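Local coordinates for secreted protein (Kutzneria albida DSM 43870, PDB 5M6Q), which probably catalyses, as a microbial transglutaminase, acyl transfer from protein glutamine side chains to primary amines, forming isopeptide cross-links when the amine is lysine, at residues N54-L58 and P114-D118; F131-P137 and Y162-P168; T182-H187 and Q199-Y205. Numbering follows the deposited sequence.

Contact 1 (N54-L58 and P114-D118); sequences NREDL and PSWID
Two loops, each a type I beta turn (Arg55 to Leu58, and Pro114 to Ile117), meet with the CA atoms of Arg55 and Ile117 9.1 Å apart and those of Asp57 and Pro114 8.4 Å. Asn54, at positive phi (65°), follows helix 47-53. Arg55 (chi1 m, chi2 t, chi3 p) leaves the backbone sideways and brings its guanidinium up to Pro114, whose CB covers one face, 3.6 Å from Arg55 NH2; Arg55 CG lies 4.0 Å from Ile117 CD1, and Arg55 NH1 hydrogen-bonds Phe221 O. The more exposed Glu56 (chi1 p) sets OE2 3.6 Å from Trp116 CH2. Asp57 (chi1 p) makes a bidentate salt bridge, Arg55 NE to Asp57 OD1 3.1 Å and Arg55 NH2 to Asp57 OD2 2.8 Å; Asp57 CG sits at the indole edge, 3.4 Å from Trp116 NE1. In this plain loop packing, the loop after helix 47-53 meets that between helix 109-112 and strand 122-131, with Pro114 and Ile117 also on Leu122. The Arg55-Asp57 charges are thus paired within one turn; the other supplies mainly proline, isoleucine and indole surface.

Contact 2 (F131-P137 and Y162-P168); sequences FYSWQNP and YRYRARP. With MES (2-(N-morpholino)-ethanesulfonic acid), chain D.
The carboxamide of Gln135 (chi1 m, chi2 m) locks two loop segments together, joining the loop leaving strand 122-131 to that leading to strand 174-179. Gln135 OE1 accepts from Arg163 N at 2.9 Å and Arg165 N at 2.8 Å; Gln135 NE2 donates to Arg165 O at 2.8 Å and, within its own loop, to Tyr132 O at 2.7 Å. Two arginines donate hydrogen bonds to main-chain carbonyls of the other segment: Arg163 NH1 to Gln135 O and Arg165 NH1 to Trp134 O, both 2.7 Å, with Trp134 at the centre of an inverse gamma turn. The closest CA pairs are Gln135-Arg165, 5.4 Å, and Tyr132-Arg167, 6.0 Å. A water accepts from Tyr132 N (3.0 Å) and Tyr162 OH (3.1 Å), which also hydrogen-bonds Lys129 NZ, and donates to Arg165 O (2.9 Å). The extended Arg165 (chi1 to chi3 t) also holds a MES sulfonate, NH1 to O2S 2.7 Å and NH2 to O3S 3.0 Å. Farther out, Arg167 CB makes a CH-pi contact 3.5 Å from the Tyr132 ring centroid, and Phe131 CD2 meets Tyr162 CE1 at 3.6 Å. Without strand pairing, side-chain to main-chain hydrogen bonds are the main link; the sulfonate, probably from the crystallisation liquor, marks Arg165 as an anion binder.

Contact 3 (T182-H187 and Q199-Y205); sequences TNTWWH and QSTLRHY
Gln199, Trp185 and His187 lose the most surface in this antiparallel hairpin. Trp185 and Ser200 form a hydrogen-bonded pair (CA-CA 5.0 Å), with Trp185 N to Ser200 O and Ser200 N to Trp185 O both 2.8 Å; Trp186 and Gln199 form the following non-hydrogen-bonded pair (CA-CA 4.6 Å). Trp185 (chi1 m) receives Leu202 CD1 over its pyrrole ring, 3.9 Å from the centroid. On the other sheet face Gln199 (chi1 and chi2 t) lays CB 3.7 Å from the centroid of the Trp186 benzo ring; its NE2 hydrogen-bonds Pro5 O and, weakly, Thr184 OG1 (3.3 Å). His187 (chi1 p) joins NE2 to Ser200 OG at 2.7 Å and takes the Tyr205 edge on its face, T-shaped, centroids 4.9 Å apart. His187 ND1 hydrogen-bonds Asp174 OD2, consistent with the Asp-His pair of microbial transglutaminases. Thr201 N-caps helix 202-205, OG1 accepting from His204 N at 3.0 Å. The hairpin lies between strands 13-17 and 174-179, with Trp185 reaching strand 122-131 and Leu202 strand 214-223.

Overall arrangement
Along the chain the contacts close one after another, contact 1, then 2, then 3, and none touches another. Their centres are 28 Å (1 and 2), 26 Å (1 and 3) and 24 Å (2 and 3) apart, and contacts 1 and 3 lie on opposite sides of the chain's centre. One antiparallel sheet relates them all. Strand 122-131 runs from just after 114-118 into 131-137, so one loop each of contacts 1 and 2 adjoins an end of this strand. Strand 174-179, which follows 162-168, pairs with both 122-131 and 184-188. Loops are thus fastened at the two ends of a sheet strand, while the hairpin of contact 3, with the His187-Asp174 pair, belongs to the sheet itself.

Contact 1 (N54-L58 and P114-D118)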
loop_
_atom_site.group_PDB
_atom_site.type_symbol
_atom_site.label_atom_id
_atom_site.label_comp_id
_atom_site.label_asym_id
_atom_site.label_seq_id
_atom_site.Cartn_x
_atom_site.Cartn_y
_atom_site.Cartn_z
ATOM N N ASN A 54 -10.119 -0.932 3.768
ATOM C CA ASN A 54 -11.506 -1.194 4.173
ATOM C C ASN A 54 -11.574 -2.478 4.991
ATOM O O ASN A 54 -12.519 -3.250 4.894
ATOM C CB ASN A 54 -12.430 -1.281 2.944
ATOM C CG ASN A 54 -13.921 -1.267 3.316
ATOM O OD1 ASN A 54 -14.292 -0.825 4.398
ATOM N ND2 ASN A 54 -14.767 -1.745 2.411
ATOM N N ARG A 55 -10.548 -2.695 5.799
ATOM C CA ARG A 55 -10.400 -3.938 6.532
ATOM C C ARG A 55 -10.206 -3.722 8.012
ATOM O O ARG A 55 -9.136 -3.290 8.456
ATOM C CB ARG A 55 -9.231 -4.723 5.975
ATOM C CG ARG A 55 -9.639 -5.525 4.784
ATOM C CD ARG A 55 -8.477 -6.278 4.260
ATOM N NE ARG A 55 -7.855 -7.125 5.268
ATOM C CZ ARG A 55 -6.733 -7.797 5.051
ATOM N NH1 ARG A 55 -6.144 -7.698 3.864
ATOM N NH2 ARG A 55 -6.203 -8.554 6.002
ATOM N N GLU A 56 -11.237 -4.063 8.776
ATOM C CA GLU A 56 -11.236 -3.802 10.207
ATOM C C GLU A 56 -10.196 -4.627 10.945
ATOM O O GLU A 56 -9.823 -4.287 12.061
ATOM C CB GLU A 56 -12.618 -4.067 10.785
ATOM C CG GLU A 56 -13.066 -5.499 10.645
ATOM C CD GLU A 56 -14.445 -5.715 11.229
ATOM O OE1 GLU A 56 -14.602 -5.554 12.463
ATOM O OE2 GLU A 56 -15.368 -6.013 10.441
ATOM N N ASP A 57 -9.719 -5.703 10.325
ATOM C CA ASP A 57 -8.718 -6.559 10.955
ATOM C C ASP A 57 -7.307 -5.972 10.870
ATOM O O ASP A 57 -6.354 -6.542 11.415
ATOM C CB ASP A 57 -8.729 -7.958 10.322
ATOM C CG ASP A 57 -8.444 -7.935 8.826
ATOM O OD1 ASP A 57 -8.995 -7.066 8.111
ATOM O OD2 ASP A 57 -7.675 -8.799 8.361
ATOM N N LEU A 58 -7.173 -4.837 10.189
ATOM C CA LEU A 58 -5.867 -4.199 10.034
ATOM C C LEU A 58 -5.779 -2.884 10.794
ATOM O O LEU A 58 -6.698 -2.071 10.758
ATOM C CB LEU A 58 -5.569 -3.945 8.559
ATOM C CG LEU A 58 -5.410 -5.204 7.710
ATOM C CD1 LEU A 58 -5.329 -4.819 6.255
ATOM C CD2 LEU A 58 -4.173 -5.967 8.136
ATOM N N PRO A 114 -7.103 -12.664 3.967
ATOM C CA PRO A 114 -7.870 -12.671 5.218
ATOM C C PRO A 114 -8.977 -13.728 5.201
ATOM O O PRO A 114 -10.003 -13.514 4.572
ATOM C CB PRO A 114 -8.451 -11.258 5.283
ATOM C CG PRO A 114 -8.546 -10.828 3.842
ATOM C CD PRO A 114 -7.396 -11.482 3.132
ATOM N N SER A 115 -8.763 -14.843 5.895
ATOM C CA SER A 115 -9.705 -15.974 5.907
ATOM C C SER A 115 -11.156 -15.636 6.268
ATOM O O SER A 115 -12.078 -16.274 5.768
ATOM C CB SER A 115 -9.207 -17.047 6.875
ATOM O OG SER A 115 -7.877 -17.404 6.556
ATOM N N TRP A 116 -11.366 -14.643 7.124
ATOM C CA TRP A 116 -12.716 -14.341 7.599
ATOM C C TRP A 116 -13.543 -13.480 6.626
ATOM O O TRP A 116 -14.745 -13.300 6.828
ATOM C CB TRP A 116 -12.641 -13.648 8.952
ATOM C CG TRP A 116 -12.043 -12.301 8.851
ATOM C CD1 TRP A 116 -10.714 -11.990 8.850
ATOM C CD2 TRP A 116 -12.747 -11.065 8.714
ATOM N NE1 TRP A 116 -10.547 -10.631 8.728
ATOM C CE2 TRP A 116 -11.781 -10.039 8.641
ATOM C CE3 TRP A 116 -14.103 -10.723 8.648
ATOM C CZ2 TRP A 116 -12.128 -8.695 8.508
ATOM C CZ3 TRP A 116 -14.446 -9.389 8.519
ATOM C CH2 TRP A 116 -13.464 -8.390 8.446
ATOM N N ILE A 117 -12.911 -12.939 5.586
ATOM C CA ILE A 117 -13.653 -12.229 4.548
ATOM C C ILE A 117 -13.870 -13.152 3.351
ATOM O O ILE A 117 -12.915 -13.702 2.808
ATOM C CB ILE A 117 -12.929 -10.937 4.120
ATOM C CG1 ILE A 117 -12.740 -10.012 5.324
ATOM C CG2 ILE A 117 -13.709 -10.214 3.022
ATOM C CD1 ILE A 117 -11.804 -8.834 5.051
ATOM N N ASP A 118 -15.116 -13.329 2.935
ATOM C CA ASP A 118 -15.382 -14.165 1.766
ATOM C C ASP A 118 -14.684 -13.629 0.501
ATOM O O ASP A 118 -14.700 -12.430 0.219
ATOM C CB ASP A 118 -16.882 -14.282 1.538
ATOM C CG ASP A 118 -17.214 -15.127 0.330
ATOM O OD1 ASP A 118 -16.954 -16.349 0.365
ATOM O OD2 ASP A 118 -17.724 -14.570 -0.662
#

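Contact 2 (F131-P137 and Y162-P168)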
loop_
_atom_site.group_PDB
_atom_site.type_symbol
_atom_site.label_atom_id
_atom_site.label_comp_id
_atom_site.label_asym_id
_atom_site.label_seq_id
_atom_site.Cartn_x
_atom_site.Cartn_y
_atom_site.Cartn_z
ATOM N N PHE A 131 10.582 4.171 3.176
ATOM C CA PHE A 131 11.088 3.977 4.525
ATOM C C PHE A 131 12.611 4.057 4.564
ATOM O O PHE A 131 13.269 4.267 3.542
ATOM C CB PHE A 131 10.590 2.634 5.087
ATOM C CG PHE A 131 11.052 1.421 4.303
ATOM C CD1 PHE A 131 10.421 1.055 3.116
ATOM C CD2 PHE A 131 12.093 0.627 4.777
ATOM C CE1 PHE A 131 10.821 -0.069 2.411
ATOM C CE2 PHE A 131 12.507 -0.514 4.069
ATOM C CZ PHE A 131 11.872 -0.859 2.885
ATOM N N TYR A 132 13.160 3.914 5.763
ATOM C CA TYR A 132 14.592 4.003 5.996
ATOM C C TYR A 132 15.147 2.598 6.228
ATOM O O TYR A 132 14.554 1.798 6.948
ATOM C CB TYR A 132 14.861 4.920 7.195
ATOM C CG TYR A 132 16.312 5.181 7.535
ATOM C CD1 TYR A 132 17.211 5.628 6.585
ATOM C CD2 TYR A 132 16.765 5.008 8.830
ATOM C CE1 TYR A 132 18.537 5.888 6.922
ATOM C CE2 TYR A 132 18.071 5.270 9.179
ATOM C CZ TYR A 132 18.951 5.709 8.233
ATOM O OH TYR A 132 20.251 5.946 8.615
ATOM N N SER A 133 16.279 2.305 5.606
ATOM C CA SER A 133 16.830 0.954 5.585
ATOM C C SER A 133 17.456 0.549 6.903
ATOM O O SER A 133 17.453 -0.627 7.250
ATOM C CB SER A 133 17.876 0.824 4.480
ATOM O OG SER A 133 18.941 1.714 4.713
ATOM N N TRP A 134 17.982 1.521 7.639
ATOM C CA TRP A 134 18.730 1.224 8.855
ATOM C C TRP A 134 17.792 0.990 10.040
ATOM O O TRP A 134 17.688 1.826 10.930
ATOM C CB TRP A 134 19.709 2.366 9.161
ATOM C CG TRP A 134 21.047 1.906 9.644
ATOM C CD1 TRP A 134 21.288 0.989 10.624
ATOM C CD2 TRP A 134 22.327 2.346 9.185
ATOM N NE1 TRP A 134 22.636 0.821 10.797
ATOM C CE2 TRP A 134 23.299 1.644 9.928
ATOM C CE3 TRP A 134 22.749 3.259 8.216
ATOM C CZ2 TRP A 134 24.670 1.834 9.740
ATOM C CZ3 TRP A 134 24.113 3.444 8.027
ATOM C CH2 TRP A 134 25.054 2.735 8.786
ATOM N N GLN A 135 17.126 -0.159 10.053
ATOM C CA GLN A 135 16.010 -0.384 10.967
ATOM C C GLN A 135 16.469 -0.768 12.365
ATOM O O GLN A 135 15.688 -0.746 13.320
ATOM C CB GLN A 135 15.081 -1.461 10.392
ATOM C CG GLN A 135 14.133 -0.917 9.319
ATOM C CD GLN A 135 13.242 0.189 9.852
ATOM O OE1 GLN A 135 12.392 -0.044 10.717
ATOM N NE2 GLN A 135 13.436 1.399 9.349
ATOM N N ASN A 136 17.742 -1.130 12.473
ATOM C CA ASN A 136 18.376 -1.409 13.753
ATOM C C ASN A 136 19.685 -0.660 13.761
ATOM O O ASN A 136 20.545 -0.916 12.925
ATOM C CB ASN A 136 18.608 -2.908 13.945
ATOM C CG ASN A 136 19.131 -3.254 15.333
ATOM O OD1 ASN A 136 19.891 -2.498 15.944
ATOM N ND2 ASN A 136 18.715 -4.410 15.837
ATOM N N PRO A 137 19.840 0.280 14.705
ATOM C CA PRO A 137 21.048 1.111 14.715
ATOM C C PRO A 137 22.317 0.273 14.927
ATOM O O PRO A 137 23.409 0.741 14.624
ATOM C CB PRO A 137 20.801 2.076 15.876
ATOM C CG PRO A 137 19.755 1.429 16.721
ATOM C CD PRO A 137 18.929 0.583 15.820
ATOM N N TYR A 162 11.520 -5.309 9.313
ATOM C CA TYR A 162 11.138 -3.907 9.386
ATOM C C TYR A 162 10.480 -3.550 10.725
ATOM O O TYR A 162 9.579 -4.242 11.181
ATOM C CB TYR A 162 10.213 -3.555 8.218
ATOM C CG TYR A 162 9.844 -2.108 8.222
ATOM C CD1 TYR A 162 10.789 -1.131 7.905
ATOM C CD2 TYR A 162 8.569 -1.705 8.574
ATOM C CE1 TYR A 162 10.468 0.208 7.938
ATOM C CE2 TYR A 162 8.233 -0.380 8.595
ATOM C CZ TYR A 162 9.187 0.576 8.269
ATOM O OH TYR A 162 8.849 1.900 8.291
ATOM N N ARG A 163 10.935 -2.465 11.346
ATOM C CA ARG A 163 10.482 -2.082 12.696
ATOM C C ARG A 163 9.890 -0.671 12.785
ATOM O O ARG A 163 9.760 -0.130 13.881
ATOM C CB ARG A 163 11.646 -2.158 13.689
ATOM C CG ARG A 163 12.491 -3.403 13.611
ATOM C CD ARG A 163 13.682 -3.311 14.570
ATOM N NE ARG A 163 13.295 -2.796 15.885
ATOM C CZ ARG A 163 13.811 -1.709 16.461
ATOM N NH1 ARG A 163 14.766 -1.009 15.847
ATOM N NH2 ARG A 163 13.375 -1.327 17.659
ATOM N N TYR A 164 9.576 -0.064 11.645
ATOM C CA TYR A 164 9.043 1.303 11.606
ATOM C C TYR A 164 9.967 2.352 12.233
ATOM O O TYR A 164 9.499 3.387 12.714
ATOM C CB TYR A 164 7.678 1.371 12.294
ATOM C CG TYR A 164 6.635 0.503 11.638
ATOM C CD1 TYR A 164 5.852 0.986 10.598
ATOM C CD2 TYR A 164 6.438 -0.803 12.056
ATOM C CE1 TYR A 164 4.906 0.191 9.991
ATOM C CE2 TYR A 164 5.495 -1.606 11.465
ATOM C CZ TYR A 164 4.731 -1.115 10.435
ATOM O OH TYR A 164 3.792 -1.938 9.853
ATOM N N ARG A 165 11.270 2.097 12.204
ATOM C CA ARG A 165 12.242 3.050 12.717
ATOM C C ARG A 165 12.532 4.165 11.718
ATOM O O ARG A 165 12.826 3.890 10.560
ATOM C CB ARG A 165 13.559 2.355 13.067
ATOM C CG ARG A 165 14.570 3.323 13.696
ATOM C CD ARG A 165 15.941 2.694 13.998
ATOM N NE ARG A 165 16.828 3.695 14.583
ATOM C CZ ARG A 165 17.973 4.089 14.045
ATOM N NH1 ARG A 165 18.396 3.540 12.918
ATOM N NH2 ARG A 165 18.706 5.026 14.643
ATOM N N ALA A 166 12.488 5.415 12.180
ATOM C CA ALA A 166 12.832 6.566 11.346
ATOM C C ALA A 166 14.333 6.792 11.288
ATOM O O ALA A 166 15.051 6.507 12.243
ATOM C CB ALA A 166 12.158 7.826 11.861
ATOM N N ARG A 167 14.804 7.331 10.172
ATOM C CA ARG A 167 16.090 8.004 10.183
ATOM C C ARG A 167 16.033 9.124 11.236
ATOM O O ARG A 167 15.129 9.955 11.203
ATOM C CB ARG A 167 16.427 8.563 8.807
ATOM C CG ARG A 167 17.788 9.238 8.786
ATOM C CD ARG A 167 18.177 9.737 7.438
ATOM N NE ARG A 167 19.524 10.288 7.507
ATOM C CZ ARG A 167 20.020 11.192 6.674
ATOM N NH1 ARG A 167 19.280 11.666 5.680
ATOM N NH2 ARG A 167 21.267 11.614 6.843
ATOM N N PRO A 168 16.976 9.125 12.190
ATOM C CA PRO A 168 16.939 10.113 13.284
ATOM C C PRO A 168 16.801 11.542 12.751
ATOM O O PRO A 168 17.593 11.952 11.901
ATOM C CB PRO A 168 18.288 9.924 13.986
ATOM C CG PRO A 168 18.751 8.545 13.590
ATOM C CD PRO A 168 18.187 8.283 12.226
HETATM O O1 MES D . 26.778 6.212 13.199
HETATM C C2 MES D . 25.722 6.331 14.158
HETATM C C3 MES D . 24.875 5.061 14.222
HETATM N N4 MES D . 24.535 4.703 12.849
HETATM C C5 MES D . 25.572 4.609 11.829
HETATM C C6 MES D . 26.324 5.933 11.872
HETATM C C7 MES D . 23.270 4.034 12.594
HETATM C C8 MES D . 22.677 4.927 11.511
HETATM S S MES D . 21.399 5.819 12.112
HETATM O O1S MES D . 21.487 7.202 11.570
HETATM O O2S MES D . 20.134 5.197 11.654
HETATM O O3S MES D . 21.413 5.841 13.596
HETATM O O HOH W 1 11.305 3.722 8.118
#

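Contact 3 (T182-H187 and Q199-Y205)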
loop_
_atom_site.group_PDB
_atom_site.type_symbol
_atom_site.label_atom_id
_atom_site.label_comp_id
_atom_site.label_asym_id
_atom_site.label_seq_id
_atom_site.Cartn_x
_atom_site.Cartn_y
_atom_site.Cartn_z
ATOM N N THR A 182 -6.960 7.017 -12.033
ATOM C CA THR A 182 -6.303 8.214 -12.544
ATOM C C THR A 182 -4.794 8.098 -12.586
ATOM O O THR A 182 -4.124 9.036 -12.993
ATOM C CB THR A 182 -6.650 9.459 -11.710
ATOM O OG1 THR A 182 -6.251 9.260 -10.347
ATOM C CG2 THR A 182 -8.130 9.760 -11.781
ATOM N N ASN A 183 -4.259 6.960 -12.157
ATOM C CA ASN A 183 -2.813 6.763 -12.126
ATOM C C ASN A 183 -2.143 7.792 -11.206
ATOM O O ASN A 183 -1.124 8.373 -11.560
ATOM C CB ASN A 183 -2.217 6.854 -13.538
ATOM C CG ASN A 183 -0.836 6.275 -13.616
ATOM O OD1 ASN A 183 -0.557 5.233 -13.013
ATOM N ND2 ASN A 183 0.057 6.949 -14.347
ATOM N N THR A 184 -2.728 8.021 -10.033
ATOM C CA THR A 184 -2.119 8.902 -9.038
ATOM C C THR A 184 -1.922 8.171 -7.721
ATOM O O THR A 184 -2.472 7.096 -7.503
ATOM C CB THR A 184 -2.955 10.164 -8.770
ATOM O OG1 THR A 184 -4.297 9.796 -8.419
ATOM C CG2 THR A 184 -2.989 11.056 -10.011
ATOM N N TRP A 185 -1.145 8.795 -6.850
ATOM C CA TRP A 185 -0.726 8.212 -5.603
ATOM C C TRP A 185 -1.183 9.119 -4.467
ATOM O O TRP A 185 -0.845 10.300 -4.436
ATOM C CB TRP A 185 0.793 8.010 -5.615
ATOM C CG TRP A 185 1.127 6.967 -6.626
ATOM C CD1 TRP A 185 1.226 7.137 -7.980
ATOM C CD2 TRP A 185 1.303 5.561 -6.381
ATOM N NE1 TRP A 185 1.488 5.927 -8.588
ATOM C CE2 TRP A 185 1.546 4.947 -7.629
ATOM C CE3 TRP A 185 1.299 4.768 -5.227
ATOM C CZ2 TRP A 185 1.781 3.573 -7.755
ATOM C CZ3 TRP A 185 1.541 3.410 -5.351
ATOM C CH2 TRP A 185 1.776 2.823 -6.607
ATOM N N TRP A 186 -2.000 8.564 -3.575
ATOM C CA TRP A 186 -2.619 9.343 -2.510
ATOM C C TRP A 186 -1.872 9.182 -1.209
ATOM O O TRP A 186 -1.700 8.070 -0.713
ATOM C CB TRP A 186 -4.076 8.925 -2.346
ATOM C CG TRP A 186 -4.894 9.311 -3.532
ATOM C CD1 TRP A 186 -4.942 8.671 -4.734
ATOM C CD2 TRP A 186 -5.761 10.452 -3.646
ATOM N NE1 TRP A 186 -5.800 9.338 -5.589
ATOM C CE2 TRP A 186 -6.314 10.431 -4.945
ATOM C CE3 TRP A 186 -6.113 11.492 -2.780
ATOM C CZ2 TRP A 186 -7.213 11.400 -5.395
ATOM C CZ3 TRP A 186 -7.011 12.450 -3.227
ATOM C CH2 TRP A 186 -7.553 12.396 -4.518
ATOM N N HIS A 187 -1.406 10.293 -0.663
ATOM C CA HIS A 187 -0.683 10.238 0.585
ATOM C C HIS A 187 -1.033 11.474 1.400
ATOM O O HIS A 187 -2.058 12.097 1.162
ATOM C CB HIS A 187 0.843 10.094 0.360
ATOM C CG HIS A 187 1.451 11.098 -0.575
ATOM N ND1 HIS A 187 2.619 11.765 -0.279
ATOM C CD2 HIS A 187 1.098 11.501 -1.819
ATOM C CE1 HIS A 187 2.942 12.559 -1.282
ATOM N NE2 HIS A 187 2.039 12.415 -2.232
ATOM N N GLN A 199 -2.427 14.192 -3.690
ATOM C CA GLN A 199 -2.668 13.333 -4.832
ATOM C C GLN A 199 -1.521 13.612 -5.787
ATOM O O GLN A 199 -1.465 14.694 -6.397
ATOM C CB GLN A 199 -4.036 13.628 -5.460
ATOM C CG GLN A 199 -4.328 12.848 -6.733
ATOM C CD GLN A 199 -5.541 13.388 -7.477
ATOM O OE1 GLN A 199 -6.085 14.435 -7.117
ATOM N NE2 GLN A 199 -5.972 12.672 -8.517
ATOM N N SER A 200 -0.586 12.669 -5.890
ATOM C CA SER A 200 0.659 12.919 -6.624
ATOM C C SER A 200 0.871 12.019 -7.824
ATOM O O SER A 200 0.316 10.918 -7.903
ATOM C CB SER A 200 1.857 12.769 -5.691
ATOM O OG SER A 200 1.777 13.708 -4.641
ATOM N N THR A 201 1.682 12.488 -8.763
ATOM C CA THR A 201 2.239 11.571 -9.741
ATOM C C THR A 201 3.176 10.628 -8.999
ATOM O O THR A 201 3.688 10.966 -7.928
ATOM C CB THR A 201 3.039 12.278 -10.830
ATOM O OG1 THR A 201 4.201 12.840 -10.230
ATOM C CG2 THR A 201 2.228 13.379 -11.514
ATOM N N LEU A 202 3.431 9.459 -9.581
ATOM C CA LEU A 202 4.392 8.528 -9.012
ATOM C C LEU A 202 5.772 9.153 -8.890
ATOM O O LEU A 202 6.437 8.986 -7.876
ATOM C CB LEU A 202 4.475 7.250 -9.852
ATOM C CG LEU A 202 5.519 6.268 -9.313
ATOM C CD1 LEU A 202 5.150 5.793 -7.911
ATOM C CD2 LEU A 202 5.737 5.090 -10.263
ATOM N N ARG A 203 6.205 9.891 -9.912
ATOM C CA ARG A 203 7.503 10.543 -9.838
ATOM C C ARG A 203 7.583 11.496 -8.631
ATOM O O ARG A 203 8.599 11.571 -7.955
ATOM C CB ARG A 203 7.812 11.325 -11.120
ATOM C CG ARG A 203 9.213 11.918 -11.114
ATOM C CD ARG A 203 9.498 12.825 -12.309
ATOM N NE ARG A 203 8.877 12.348 -13.542
ATOM C CZ ARG A 203 9.328 11.333 -14.279
ATOM N NH1 ARG A 203 10.413 10.658 -13.910
ATOM N NH2 ARG A 203 8.682 10.988 -15.388
ATOM N N HIS A 204 6.519 12.237 -8.370
ATOM C CA HIS A 204 6.570 13.195 -7.283
ATOM C C HIS A 204 6.544 12.482 -5.936
ATOM O O HIS A 204 7.300 12.824 -5.015
ATOM C CB HIS A 204 5.416 14.183 -7.384
ATOM C CG HIS A 204 5.358 15.137 -6.237
ATOM N ND1 HIS A 204 6.221 16.201 -6.116
ATOM C CD2 HIS A 204 4.565 15.163 -5.141
ATOM C CE1 HIS A 204 5.955 16.851 -5.001
ATOM N NE2 HIS A 204 4.953 16.247 -4.392
ATOM N N TYR A 205 5.662 11.489 -5.824
ATOM C CA TYR A 205 5.590 10.680 -4.616
ATOM C C TYR A 205 6.953 10.021 -4.321
ATOM O O TYR A 205 7.353 9.892 -3.166
ATOM C CB TYR A 205 4.489 9.610 -4.728
ATOM C CG TYR A 205 4.508 8.697 -3.523
ATOM C CD1 TYR A 205 4.041 9.145 -2.288
ATOM C CD2 TYR A 205 5.066 7.425 -3.594
ATOM C CE1 TYR A 205 4.083 8.324 -1.165
ATOM C CE2 TYR A 205 5.116 6.599 -2.473
ATOM C CZ TYR A 205 4.621 7.064 -1.268
ATOM O OH TYR A 205 4.684 6.267 -0.142
HETATM O O HOH W 2 1.706 8.379 -11.666
#